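Local atomic coordinates of succinyl-CoA ligase (ADP-forming) subunit alpha (Methanosaeta concilii, PDB entry 6HXI), a protein that binds coenzyme A in a Rossmann-like domain of the succinyl-CoA synthetase type and carries a mainly helical citrate synthase-like domain in the same chain, within a multi-chain assembly. Residues 15-20 / 85-90; 109-114 / 136-141; 452-457 / 570-575. One frame throughout, in Å; residues are numbered along the deposited sequence.

Contact 1: 15-20 / 85-90. With COA (coenzyme A), chain G.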
loop_
_atom_site.group_PDB
_atom_site.type_symbol
_atom_site.label_atom_id
_atom_site.label_comp_id
_atom_site.label_asym_id
_atom_site.label_seq_id
_atom_site.Cartn_x
_atom_site.Cartn_y
_atom_site.Cartn_z
ATOM N N ALA B 15 -24.416 30.597 -26.006
ATOM C CA ALA B 15 -23.880 31.417 -24.944
ATOM C C ALA B 15 -22.738 30.778 -24.163
ATOM O O ALA B 15 -22.566 29.557 -24.176
ATOM C CB ALA B 15 -25.003 31.782 -23.966
ATOM N N PHE B 16 -21.992 31.633 -23.436
ATOM C CA PHE B 16 -20.982 31.242 -22.481
ATOM C C PHE B 16 -21.539 31.629 -21.140
ATOM O O PHE B 16 -22.209 32.651 -21.017
ATOM C CB PHE B 16 -19.672 31.999 -22.688
ATOM C CG PHE B 16 -18.979 31.806 -24.016
ATOM C CD1 PHE B 16 -18.617 30.534 -24.453
ATOM C CD2 PHE B 16 -18.603 32.899 -24.782
ATOM C CE1 PHE B 16 -17.920 30.359 -25.652
ATOM C CE2 PHE B 16 -17.941 32.723 -25.999
ATOM C CZ PHE B 16 -17.576 31.454 -26.415
ATOM N N VAL B 17 -21.304 30.803 -20.144
ATOM C CA VAL B 17 -21.673 31.113 -18.780
ATOM C C VAL B 17 -20.343 31.352 -18.088
ATOM O O VAL B 17 -19.537 30.427 -17.982
ATOM C CB VAL B 17 -22.516 29.993 -18.098
ATOM C CG1 VAL B 17 -22.697 30.278 -16.597
ATOM C CG2 VAL B 17 -23.868 29.835 -18.778
ATOM N N TYR B 18 -20.072 32.599 -17.703
ATOM C CA TYR B 18 -18.860 32.966 -16.964
ATOM C C TYR B 18 -19.171 32.767 -15.476
ATOM O O TYR B 18 -20.062 33.433 -14.922
ATOM C CB TYR B 18 -18.426 34.432 -17.236
ATOM C CG TYR B 18 -17.081 34.737 -16.617
ATOM C CD1 TYR B 18 -16.967 35.018 -15.258
ATOM C CD2 TYR B 18 -15.908 34.651 -17.367
ATOM C CE1 TYR B 18 -15.732 35.216 -14.665
ATOM C CE2 TYR B 18 -14.662 34.864 -16.782
ATOM C CZ TYR B 18 -14.581 35.133 -15.429
ATOM O OH TYR B 18 -13.369 35.357 -14.840
ATOM N N GLY B 19 -18.432 31.855 -14.854
ATOM C CA GLY B 19 -18.589 31.519 -13.447
ATOM C C GLY B 19 -19.187 30.140 -13.309
ATOM O O GLY B 19 -20.119 29.802 -14.035
ATOM N N TYR B 20 -18.668 29.343 -12.368
ATOM C CA TYR B 20 -19.135 27.976 -12.161
ATOM C C TYR B 20 -20.441 27.917 -11.390
ATOM O O TYR B 20 -20.469 27.557 -10.224
ATOM C CB TYR B 20 -18.028 27.100 -11.530
ATOM C CG TYR B 20 -18.212 25.623 -11.795
ATOM C CD1 TYR B 20 -18.470 25.150 -13.077
ATOM C CD2 TYR B 20 -18.164 24.697 -10.755
ATOM C CE1 TYR B 20 -18.674 23.793 -13.320
ATOM C CE2 TYR B 20 -18.341 23.336 -10.995
ATOM C CZ TYR B 20 -18.553 22.885 -12.286
ATOM O OH TYR B 20 -18.748 21.544 -12.525
ATOM N N VAL B 85 -23.210 35.157 -20.150
ATOM C CA VAL B 85 -23.962 35.264 -18.893
ATOM C C VAL B 85 -22.883 35.345 -17.844
ATOM O O VAL B 85 -22.173 34.361 -17.616
ATOM C CB VAL B 85 -24.959 34.093 -18.676
ATOM C CG1 VAL B 85 -25.736 34.269 -17.378
ATOM C CG2 VAL B 85 -25.916 33.941 -19.872
ATOM N N ASN B 86 -22.664 36.566 -17.295
ATOM C CA ASN B 86 -21.582 36.873 -16.374
ATOM C C ASN B 86 -21.981 36.800 -14.911
ATOM O O ASN B 86 -22.629 37.717 -14.392
ATOM C CB ASN B 86 -20.964 38.240 -16.734
ATOM C CG ASN B 86 -19.677 38.576 -16.006
ATOM O OD1 ASN B 86 -19.174 37.810 -15.205
ATOM N ND2 ASN B 86 -19.077 39.704 -16.317
ATOM N N PHE B 87 -21.558 35.721 -14.232
ATOM C CA PHE B 87 -21.806 35.514 -12.797
ATOM C C PHE B 87 -20.615 35.892 -11.929
ATOM O O PHE B 87 -20.542 35.452 -10.792
ATOM C CB PHE B 87 -22.192 34.067 -12.496
ATOM C CG PHE B 87 -23.588 33.702 -12.905
ATOM C CD1 PHE B 87 -24.674 34.036 -12.102
ATOM C CD2 PHE B 87 -23.816 32.924 -14.036
ATOM C CE1 PHE B 87 -25.974 33.672 -12.467
ATOM C CE2 PHE B 87 -25.117 32.558 -14.395
ATOM C CZ PHE B 87 -26.192 32.970 -13.624
ATOM N N ALA B 88 -19.697 36.722 -12.438
ATOM C CA ALA B 88 -18.553 37.203 -11.644
ATOM C C ALA B 88 -19.083 38.074 -10.500
ATOM O O ALA B 88 -20.144 38.675 -10.644
ATOM C CB ALA B 88 -17.621 38.023 -12.527
ATOM N N SER B 89 -18.375 38.139 -9.376
ATOM C CA SER B 89 -18.785 38.994 -8.245
ATOM C C SER B 89 -18.687 40.513 -8.648
ATOM O O SER B 89 -18.139 40.847 -9.708
ATOM C CB SER B 89 -17.885 38.730 -7.034
ATOM O OG SER B 89 -16.728 39.554 -7.079
ATOM N N HIS B 90 -19.149 41.421 -7.771
ATOM C CA HIS B 90 -19.070 42.858 -8.034
ATOM C C HIS B 90 -17.626 43.351 -8.109
ATOM O O HIS B 90 -17.359 44.416 -8.649
ATOM C CB HIS B 90 -19.902 43.653 -7.018
ATOM C CG HIS B 90 -19.397 43.655 -5.609
ATOM N ND1 HIS B 90 -19.761 42.661 -4.702
ATOM C CD2 HIS B 90 -18.657 44.580 -4.958
ATOM C CE1 HIS B 90 -19.186 42.993 -3.554
ATOM N NE2 HIS B 90 -18.510 44.135 -3.656
HETATM N N1A COA G . -9.214 31.490 -1.444
HETATM C C2A COA G . -9.273 32.765 -1.845
HETATM N N3A COA G . -10.295 33.417 -2.418
HETATM C C4A COA G . -11.335 32.595 -2.630
HETATM C C5A COA G . -11.417 31.258 -2.279
HETATM C C6A COA G . -10.301 30.702 -1.622
HETATM N N6A COA G . -10.273 29.461 -1.141
HETATM N N7A COA G . -12.599 30.702 -2.742
HETATM C C8A COA G . -13.200 31.698 -3.341
HETATM N N9A COA G . -12.493 32.874 -3.318
HETATM C C1B COA G . -12.862 34.151 -3.925
HETATM C C2B COA G . -13.151 34.111 -5.421
HETATM O O2B COA G . -11.942 34.158 -6.182
HETATM C C3B COA G . -13.986 35.387 -5.575
HETATM O O3B COA G . -13.160 36.571 -5.618
HETATM P P3B COA G . -13.592 37.926 -6.340
HETATM O O7A COA G . -14.925 38.306 -5.790
HETATM O O8A COA G . -12.516 38.905 -6.036
HETATM O O9A COA G . -13.589 37.616 -7.848
HETATM C C4B COA G . -14.730 35.509 -4.239
HETATM O O4B COA G . -14.049 34.628 -3.321
HETATM C C5B COA G . -16.200 35.178 -4.285
HETATM O O5B COA G . -16.354 33.972 -5.059
HETATM P P1A COA G . -17.564 33.804 -6.146
HETATM O O1A COA G . -17.808 32.402 -6.567
HETATM O O2A COA G . -17.421 34.768 -7.313
HETATM O O3A COA G . -18.713 34.325 -5.168
HETATM P P2A COA G . -20.299 34.396 -5.059
HETATM O O4A COA G . -20.808 33.179 -4.397
HETATM O O5A COA G . -20.581 35.621 -4.221
HETATM O O6A COA G . -20.883 34.546 -6.564
HETATM C CBP COA G . -22.546 36.017 -7.574
HETATM C CCP COA G . -21.074 35.828 -7.191
HETATM C CDP COA G . -22.688 37.381 -8.266
HETATM C CEP COA G . -23.023 34.909 -8.534
HETATM C CAP COA G . -23.405 35.977 -6.280
HETATM O OAP COA G . -22.836 36.781 -5.261
HETATM C C9P COA G . -24.881 36.322 -6.428
HETATM O O9P COA G . -25.674 35.469 -6.833
HETATM N N8P COA G . -25.249 37.568 -6.087
HETATM C C7P COA G . -26.604 38.070 -6.266
HETATM C C6P COA G . -26.655 39.186 -7.273
HETATM C C5P COA G . -28.036 39.786 -7.395
HETATM O O5P COA G . -28.808 39.790 -6.438
HETATM N N4P COA G . -28.363 40.278 -8.589
HETATM C C3P COA G . -29.691 40.792 -8.899
HETATM C C2P COA G . -30.679 39.695 -9.236
HETATM S S1P COA G . -32.183 40.550 -9.783
#
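Y18 and N86 lie side by side on one face of a sheet, pointing the same way, because each has CG anti to its backbone N (chi1 -172° and -170°). The Y18 ring stands 71° from the N86 amide plane, and its CD1 comes obliquely to N86 OD1 at 3.6 Å. One atom further round the ring, Y18 CE1 meets A88 CB at 4.0 Å, again obliquely. On the other face V17 and V85 sit together, and V17 crosses F87 obliquely, with V17 CG1 3.8 Å from F87 CD2. The F87 ring receives Y18 O in its plane at the edge, while CEP of coenzyme A also approaches that ring near its plane.

Strands 15-18 and 83-86 set these side chains in parallel register. V85 N gives an almost straight bond to F16 O (2.8 Å), Y18 N bonds to V85 O, and F87 N to Y18 O (2.8 Å), so pairing continues one residue beyond strand 83-86. N86 then turns the chain: its OD1 accepts from A88 N at 3.0 Å, an Asx turn, while its ND2 is held by the hydroxyls of T96 and T97 on helix 93-102. The amide is thus gripped at both ends. In this Rossmann-like domain the turn leads from the strand end to coenzyme A, where S89 OG donates to its O7A at 2.5 Å. As S89 OG is also bonded to R91 N, that backbone N-H may polarise the hydroxyl and strengthen its hold on the phosphate.

Contact 2: 109-114 / 136-141. With COA (coenzyme A), chain G.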
loop_
_atom_site.group_PDB
_atom_site.type_symbol
_atom_site.label_atom_id
_atom_site.label_comp_id
_atom_site.label_asym_id
_atom_site.label_seq_id
_atom_site.Cartn_x
_atom_site.Cartn_y
_atom_site.Cartn_z
ATOM N N VAL B 109 -23.727 40.909 -23.108
ATOM C CA VAL B 109 -23.200 40.513 -21.820
ATOM C C VAL B 109 -24.270 40.844 -20.787
ATOM O O VAL B 109 -24.718 41.987 -20.726
ATOM C CB VAL B 109 -21.817 41.130 -21.428
ATOM C CG1 VAL B 109 -21.279 40.482 -20.157
ATOM C CG2 VAL B 109 -20.797 41.031 -22.557
ATOM N N ALA B 110 -24.686 39.844 -19.995
ATOM C CA ALA B 110 -25.629 40.022 -18.901
ATOM C C ALA B 110 -24.819 39.985 -17.616
ATOM O O ALA B 110 -24.150 38.981 -17.346
ATOM C CB ALA B 110 -26.666 38.898 -18.909
ATOM N N VAL B 111 -24.805 41.097 -16.878
ATOM C CA VAL B 111 -24.074 41.276 -15.619
ATOM C C VAL B 111 -25.029 41.027 -14.448
ATOM O O VAL B 111 -25.924 41.826 -14.196
ATOM C CB VAL B 111 -23.362 42.660 -15.525
ATOM C CG1 VAL B 111 -22.476 42.734 -14.290
ATOM C CG2 VAL B 111 -22.545 42.956 -16.781
ATOM N N ILE B 112 -24.823 39.934 -13.730
ATOM C CA ILE B 112 -25.681 39.529 -12.613
ATOM C C ILE B 112 -25.309 40.230 -11.294
ATOM O O ILE B 112 -26.197 40.473 -10.478
ATOM C CB ILE B 112 -25.687 37.965 -12.444
ATOM C CG1 ILE B 112 -25.943 37.192 -13.790
ATOM C CG2 ILE B 112 -26.624 37.479 -11.340
ATOM C CD1 ILE B 112 -27.105 37.536 -14.665
ATOM N N ALA B 113 -24.012 40.509 -11.067
ATOM C CA ALA B 113 -23.537 41.067 -9.806
ATOM C C ALA B 113 -24.229 42.323 -9.356
ATOM O O ALA B 113 -24.515 43.215 -10.147
ATOM C CB ALA B 113 -22.035 41.298 -9.847
ATOM N N GLU B 114 -24.509 42.368 -8.059
ATOM C CA GLU B 114 -25.075 43.492 -7.349
ATOM C C GLU B 114 -23.892 44.138 -6.607
ATOM O O GLU B 114 -22.990 43.422 -6.144
ATOM C CB GLU B 114 -26.125 42.999 -6.346
ATOM C CG GLU B 114 -26.924 44.153 -5.737
ATOM C CD GLU B 114 -28.274 43.856 -5.103
ATOM O OE1 GLU B 114 -29.194 44.692 -5.265
ATOM O OE2 GLU B 114 -28.402 42.818 -4.409
ATOM N N ILE B 136 -26.839 43.939 -20.335
ATOM C CA ILE B 136 -28.037 43.814 -19.515
ATOM C C ILE B 136 -27.493 43.700 -18.098
ATOM O O ILE B 136 -26.703 42.809 -17.807
ATOM C CB ILE B 136 -28.981 42.632 -19.914
ATOM C CG1 ILE B 136 -29.612 42.883 -21.309
ATOM C CG2 ILE B 136 -30.087 42.437 -18.883
ATOM C CD1 ILE B 136 -29.572 41.720 -22.178
ATOM N N GLY B 137 -27.840 44.665 -17.266
ATOM C CA GLY B 137 -27.371 44.748 -15.895
ATOM C C GLY B 137 -26.487 45.957 -15.687
ATOM O O GLY B 137 -26.512 46.872 -16.515
ATOM N N PRO B 138 -25.720 46.044 -14.580
ATOM C CA PRO B 138 -25.552 45.051 -13.492
ATOM C C PRO B 138 -26.775 44.917 -12.601
ATOM O O PRO B 138 -27.756 45.642 -12.795
ATOM C CB PRO B 138 -24.331 45.586 -12.701
ATOM C CG PRO B 138 -23.708 46.660 -13.571
ATOM C CD PRO B 138 -24.853 47.221 -14.365
ATOM N N ALA B 139 -26.702 44.004 -11.609
ATOM C CA ALA B 139 -27.745 43.756 -10.610
ATOM C C ALA B 139 -29.076 43.300 -11.228
ATOM O O ALA B 139 -30.144 43.787 -10.853
ATOM C CB ALA B 139 -27.929 44.988 -9.707
ATOM N N THR B 140 -29.006 42.334 -12.151
ATOM C CA THR B 140 -30.189 41.768 -12.800
ATOM C C THR B 140 -30.112 40.254 -12.811
ATOM O O THR B 140 -29.038 39.718 -12.590
ATOM C CB THR B 140 -30.344 42.337 -14.227
ATOM O OG1 THR B 140 -31.590 41.898 -14.751
ATOM C CG2 THR B 140 -29.244 41.883 -15.171
ATOM N N VAL B 141 -31.241 39.580 -13.084
ATOM C CA VAL B 141 -31.304 38.126 -13.297
ATOM C C VAL B 141 -31.053 37.901 -14.783
ATOM O O VAL B 141 -30.577 36.843 -15.187
ATOM C CB VAL B 141 -32.603 37.404 -12.844
ATOM C CG1 VAL B 141 -32.589 37.140 -11.352
ATOM C CG2 VAL B 141 -33.870 38.151 -13.293
HETATM N N1A COA G . -9.214 31.490 -1.444
HETATM C C2A COA G . -9.273 32.765 -1.845
HETATM N N3A COA G . -10.295 33.417 -2.418
HETATM C C4A COA G . -11.335 32.595 -2.630
HETATM C C5A COA G . -11.417 31.258 -2.279
HETATM C C6A COA G . -10.301 30.702 -1.622
HETATM N N6A COA G . -10.273 29.461 -1.141
HETATM N N7A COA G . -12.599 30.702 -2.742
HETATM C C8A COA G . -13.200 31.698 -3.341
HETATM N N9A COA G . -12.493 32.874 -3.318
HETATM C C1B COA G . -12.862 34.151 -3.925
HETATM C C2B COA G . -13.151 34.111 -5.421
HETATM O O2B COA G . -11.942 34.158 -6.182
HETATM C C3B COA G . -13.986 35.387 -5.575
HETATM O O3B COA G . -13.160 36.571 -5.618
HETATM P P3B COA G . -13.592 37.926 -6.340
HETATM O O7A COA G . -14.925 38.306 -5.790
HETATM O O8A COA G . -12.516 38.905 -6.036
HETATM O O9A COA G . -13.589 37.616 -7.848
HETATM C C4B COA G . -14.730 35.509 -4.239
HETATM O O4B COA G . -14.049 34.628 -3.321
HETATM C C5B COA G . -16.200 35.178 -4.285
HETATM O O5B COA G . -16.354 33.972 -5.059
HETATM P P1A COA G . -17.564 33.804 -6.146
HETATM O O1A COA G . -17.808 32.402 -6.567
HETATM O O2A COA G . -17.421 34.768 -7.313
HETATM O O3A COA G . -18.713 34.325 -5.168
HETATM P P2A COA G . -20.299 34.396 -5.059
HETATM O O4A COA G . -20.808 33.179 -4.397
HETATM O O5A COA G . -20.581 35.621 -4.221
HETATM O O6A COA G . -20.883 34.546 -6.564
HETATM C CBP COA G . -22.546 36.017 -7.574
HETATM C CCP COA G . -21.074 35.828 -7.191
HETATM C CDP COA G . -22.688 37.381 -8.266
HETATM C CEP COA G . -23.023 34.909 -8.534
HETATM C CAP COA G . -23.405 35.977 -6.280
HETATM O OAP COA G . -22.836 36.781 -5.261
HETATM C C9P COA G . -24.881 36.322 -6.428
HETATM O O9P COA G . -25.674 35.469 -6.833
HETATM N N8P COA G . -25.249 37.568 -6.087
HETATM C C7P COA G . -26.604 38.070 -6.266
HETATM C C6P COA G . -26.655 39.186 -7.273
HETATM C C5P COA G . -28.036 39.786 -7.395
HETATM O O5P COA G . -28.808 39.790 -6.438
HETATM N N4P COA G . -28.363 40.278 -8.589
HETATM C C3P COA G . -29.691 40.792 -8.899
HETATM C C2P COA G . -30.679 39.695 -9.236
HETATM S S1P COA G . -32.183 40.550 -9.783
#
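Backbone hydrogen bonds join 109-114 to 136-141 first as parallel strands, then as loops. I136 N donates to V109 O at 2.9 Å, and V111 N donates to I136 O at 2.7 Å, the latter nearly along the C=O axis; A110 and I136 put their side chains on the same face. Beyond the strands a third bond, A139 N to A113 O at 2.7 Å, is bent (133° at the hydrogen), with the donor well above the carbonyl plane.

Carbonyl oxygens also take C-H contacts. V111 O meets P138 CA at 3.3 Å and lies near the methyl CG2 of T140, while T140 O faces I112 CA at 3.4 Å and the I112 branches CG2 and CD1 around it. T140 OG1, anti to its own backbone N, turns from V111 to A201 O and G142 N.

These are the C-terminal ends of two strands in the parallel part of a Rossmann-like sheet, whose last beta-alpha-beta crossover runs through helix 118-130 to the outermost strand 134-136. A cis peptide before P138 bends the chain as it leaves that strand.

Apolar packing is led by V111 and P138, which lie side by side and point the same way; V111 CG1 is 3.8 Å from P138 CB. The proline is backed by S121 and M124 of helix 118-130.

Coenzyme A binds against both segments. Its N4P donates to I112 O at 2.9 Å along an almost straight line (172°), fixing the pantetheine arm against the loop. E114 lays its CB alongside C5P and C6P of coenzyme A, and its extended chain carries OE2 on toward O5P. V141 CG1 touches S1P at 3.8 Å, and V141 also packs on F345 of the neighbouring citrate lyase chain.

Contact 3: 452-457 / 570-575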
loop_
_atom_site.group_PDB
_atom_site.type_symbol
_atom_site.label_atom_id
_atom_site.label_comp_id
_atom_site.label_asym_id
_atom_site.label_seq_id
_atom_site.Cartn_x
_atom_site.Cartn_y
_atom_site.Cartn_z
ATOM N N GLY B 452 3.216 -9.305 14.577
ATOM C CA GLY B 452 2.200 -10.325 14.833
ATOM C C GLY B 452 2.291 -11.114 16.119
ATOM O O GLY B 452 1.295 -11.692 16.553
ATOM N N ALA B 453 3.453 -11.147 16.752
ATOM C CA ALA B 453 3.626 -11.903 18.005
ATOM C C ALA B 453 2.814 -11.283 19.148
ATOM O O ALA B 453 2.582 -11.968 20.141
ATOM C CB ALA B 453 5.100 -11.977 18.395
ATOM N N ILE B 454 2.350 -10.000 18.972
ATOM C CA ILE B 454 1.560 -9.271 19.976
ATOM C C ILE B 454 0.230 -9.947 20.123
ATOM O O ILE B 454 -0.128 -10.307 21.239
ATOM C CB ILE B 454 1.394 -7.756 19.701
ATOM C CG1 ILE B 454 2.758 -7.075 19.546
ATOM C CG2 ILE B 454 0.565 -7.102 20.841
ATOM C CD1 ILE B 454 2.717 -5.566 19.181
ATOM N N ASP B 455 -0.426 -10.187 18.990
ATOM C CA ASP B 455 -1.743 -10.859 18.889
ATOM C C ASP B 455 -1.643 -12.320 19.304
ATOM O O ASP B 455 -2.501 -12.757 20.019
ATOM C CB ASP B 455 -2.219 -10.843 17.443
ATOM C CG ASP B 455 -3.437 -9.975 17.255
ATOM O OD1 ASP B 455 -4.030 -9.612 18.261
ATOM O OD2 ASP B 455 -3.769 -9.674 16.107
ATOM N N ASP B 456 -0.640 -13.033 18.799
ATOM C CA ASP B 456 -0.430 -14.455 19.094
ATOM C C ASP B 456 -0.244 -14.654 20.566
ATOM O O ASP B 456 -0.818 -15.607 21.070
ATOM C CB ASP B 456 0.797 -15.049 18.384
ATOM C CG ASP B 456 0.786 -15.143 16.885
ATOM O OD1 ASP B 456 -0.314 -15.071 16.292
ATOM O OD2 ASP B 456 1.890 -15.322 16.292
ATOM N N ALA B 457 0.542 -13.769 21.254
ATOM C CA ALA B 457 0.778 -13.869 22.705
ATOM C C ALA B 457 -0.507 -13.640 23.459
ATOM O O ALA B 457 -0.835 -14.448 24.328
ATOM C CB ALA B 457 1.834 -12.882 23.179
ATOM N N GLY B 570 -7.686 -8.053 15.311
ATOM C CA GLY B 570 -6.363 -7.480 15.098
ATOM C C GLY B 570 -6.202 -6.039 15.504
ATOM O O GLY B 570 -5.379 -5.330 14.923
ATOM N N TYR B 571 -6.937 -5.609 16.555
ATOM C CA TYR B 571 -6.836 -4.275 17.146
ATOM C C TYR B 571 -5.386 -4.010 17.524
ATOM O O TYR B 571 -4.873 -2.918 17.309
ATOM C CB TYR B 571 -7.670 -4.230 18.417
ATOM C CG TYR B 571 -9.161 -4.082 18.226
ATOM C CD1 TYR B 571 -9.928 -5.135 17.735
ATOM C CD2 TYR B 571 -9.822 -2.944 18.649
ATOM C CE1 TYR B 571 -11.321 -5.044 17.653
ATOM C CE2 TYR B 571 -11.214 -2.845 18.578
ATOM C CZ TYR B 571 -11.954 -3.886 18.048
ATOM O OH TYR B 571 -13.318 -3.794 17.969
ATOM N N LEU B 572 -4.724 -5.035 18.023
ATOM C CA LEU B 572 -3.330 -5.029 18.484
ATOM C C LEU B 572 -2.342 -4.849 17.352
ATOM O O LEU B 572 -1.337 -4.179 17.554
ATOM C CB LEU B 572 -3.039 -6.287 19.313
ATOM C CG LEU B 572 -3.260 -6.148 20.844
ATOM C CD1 LEU B 572 -4.548 -5.460 21.185
ATOM C CD2 LEU B 572 -3.210 -7.500 21.525
ATOM N N ASN B 573 -2.653 -5.360 16.132
ATOM C CA ASN B 573 -1.826 -5.097 14.964
ATOM C C ASN B 573 -1.945 -3.630 14.579
ATOM O O ASN B 573 -0.955 -3.040 14.160
ATOM C CB ASN B 573 -2.201 -5.996 13.773
ATOM C CG ASN B 573 -1.677 -7.388 13.946
ATOM O OD1 ASN B 573 -2.244 -8.194 14.687
ATOM N ND2 ASN B 573 -0.519 -7.665 13.360
ATOM N N GLY B 574 -3.133 -3.054 14.754
ATOM C CA GLY B 574 -3.375 -1.643 14.506
ATOM C C GLY B 574 -2.572 -0.746 15.426
ATOM O O GLY B 574 -2.038 0.266 14.981
ATOM N N LEU B 575 -2.501 -1.094 16.730
ATOM C CA LEU B 575 -1.749 -0.326 17.722
ATOM C C LEU B 575 -0.259 -0.341 17.360
ATOM O O LEU B 575 0.367 0.713 17.319
ATOM C CB LEU B 575 -1.974 -0.908 19.126
ATOM C CG LEU B 575 -1.503 -0.090 20.314
ATOM C CD1 LEU B 575 -2.080 1.334 20.284
ATOM C CD2 LEU B 575 -1.842 -0.798 21.631
HETATM O O HOH W 1 -5.921 -7.806 18.737
#
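I454 and L572 make the tight, apolar half of a helix-helix contact. They cross obliquely, and the I454 CG2 branch, anti to its backbone N, meets L572 CD2 at 3.9 Å with L572 CG just as near. Both lean further into the domain: I454 on I544 and L572 on F548, each from helix 540-555. Next to this pair the buried carboxylate of D455 lies across L572, with D455 OD1 3.6 Å from L572 CB. Its chi1 of -113° is off the staggered positions, which brings the carboxylate over to the facing helix.

The helical segments 453-457 and 571-575 run roughly antiparallel, at 146° with axes 8.8 Å apart, in the all-helical domain of citrate synthase type. G570 belongs to a Schellman motif ending helix 560-569 and is at the same time the N-cap of helix 571-594, so two helices follow one another with scarcely a break. D455 OD2 sits 3.5 Å from G570 CA, close to the new helix start, whose dipole could help keep the carboxylate ionised.

The polar side is less closely filled with carbon and admits a water beside the direct contacts of D455: it donates to D455 OD1 at 2.7 Å and accepts from L572 N at 3.1 Å, linking the carboxylate to a first-turn N-H. N573, partly exposed, reaches back so that its side chain crosses D455 at about a right angle, the amide and carboxylate planes 54° apart, and G452 CA approaches the same side chain.

All three contacts are largely buried, yet they belong to different parts of the chain. Contacts 1 and 2 share the parallel part of one mixed sheet and one ligand: strands 83-86 and 108-111 are neighbours, with N86 N 2.8 Å from A110 O, and both strand ends give way to turns that line the coenzyme A pocket. Contact 1 meets a phosphate through a hydroxyl, whereas contact 2 receives the pantetheine amide on a carbonyl. Contact 3 lies in the helical domain, its nearest atoms about 38 Å from contact 1, and across the chain's centre from contact 2. There side chains and one water join the segments, in place of the backbone bonds that hold the sheet.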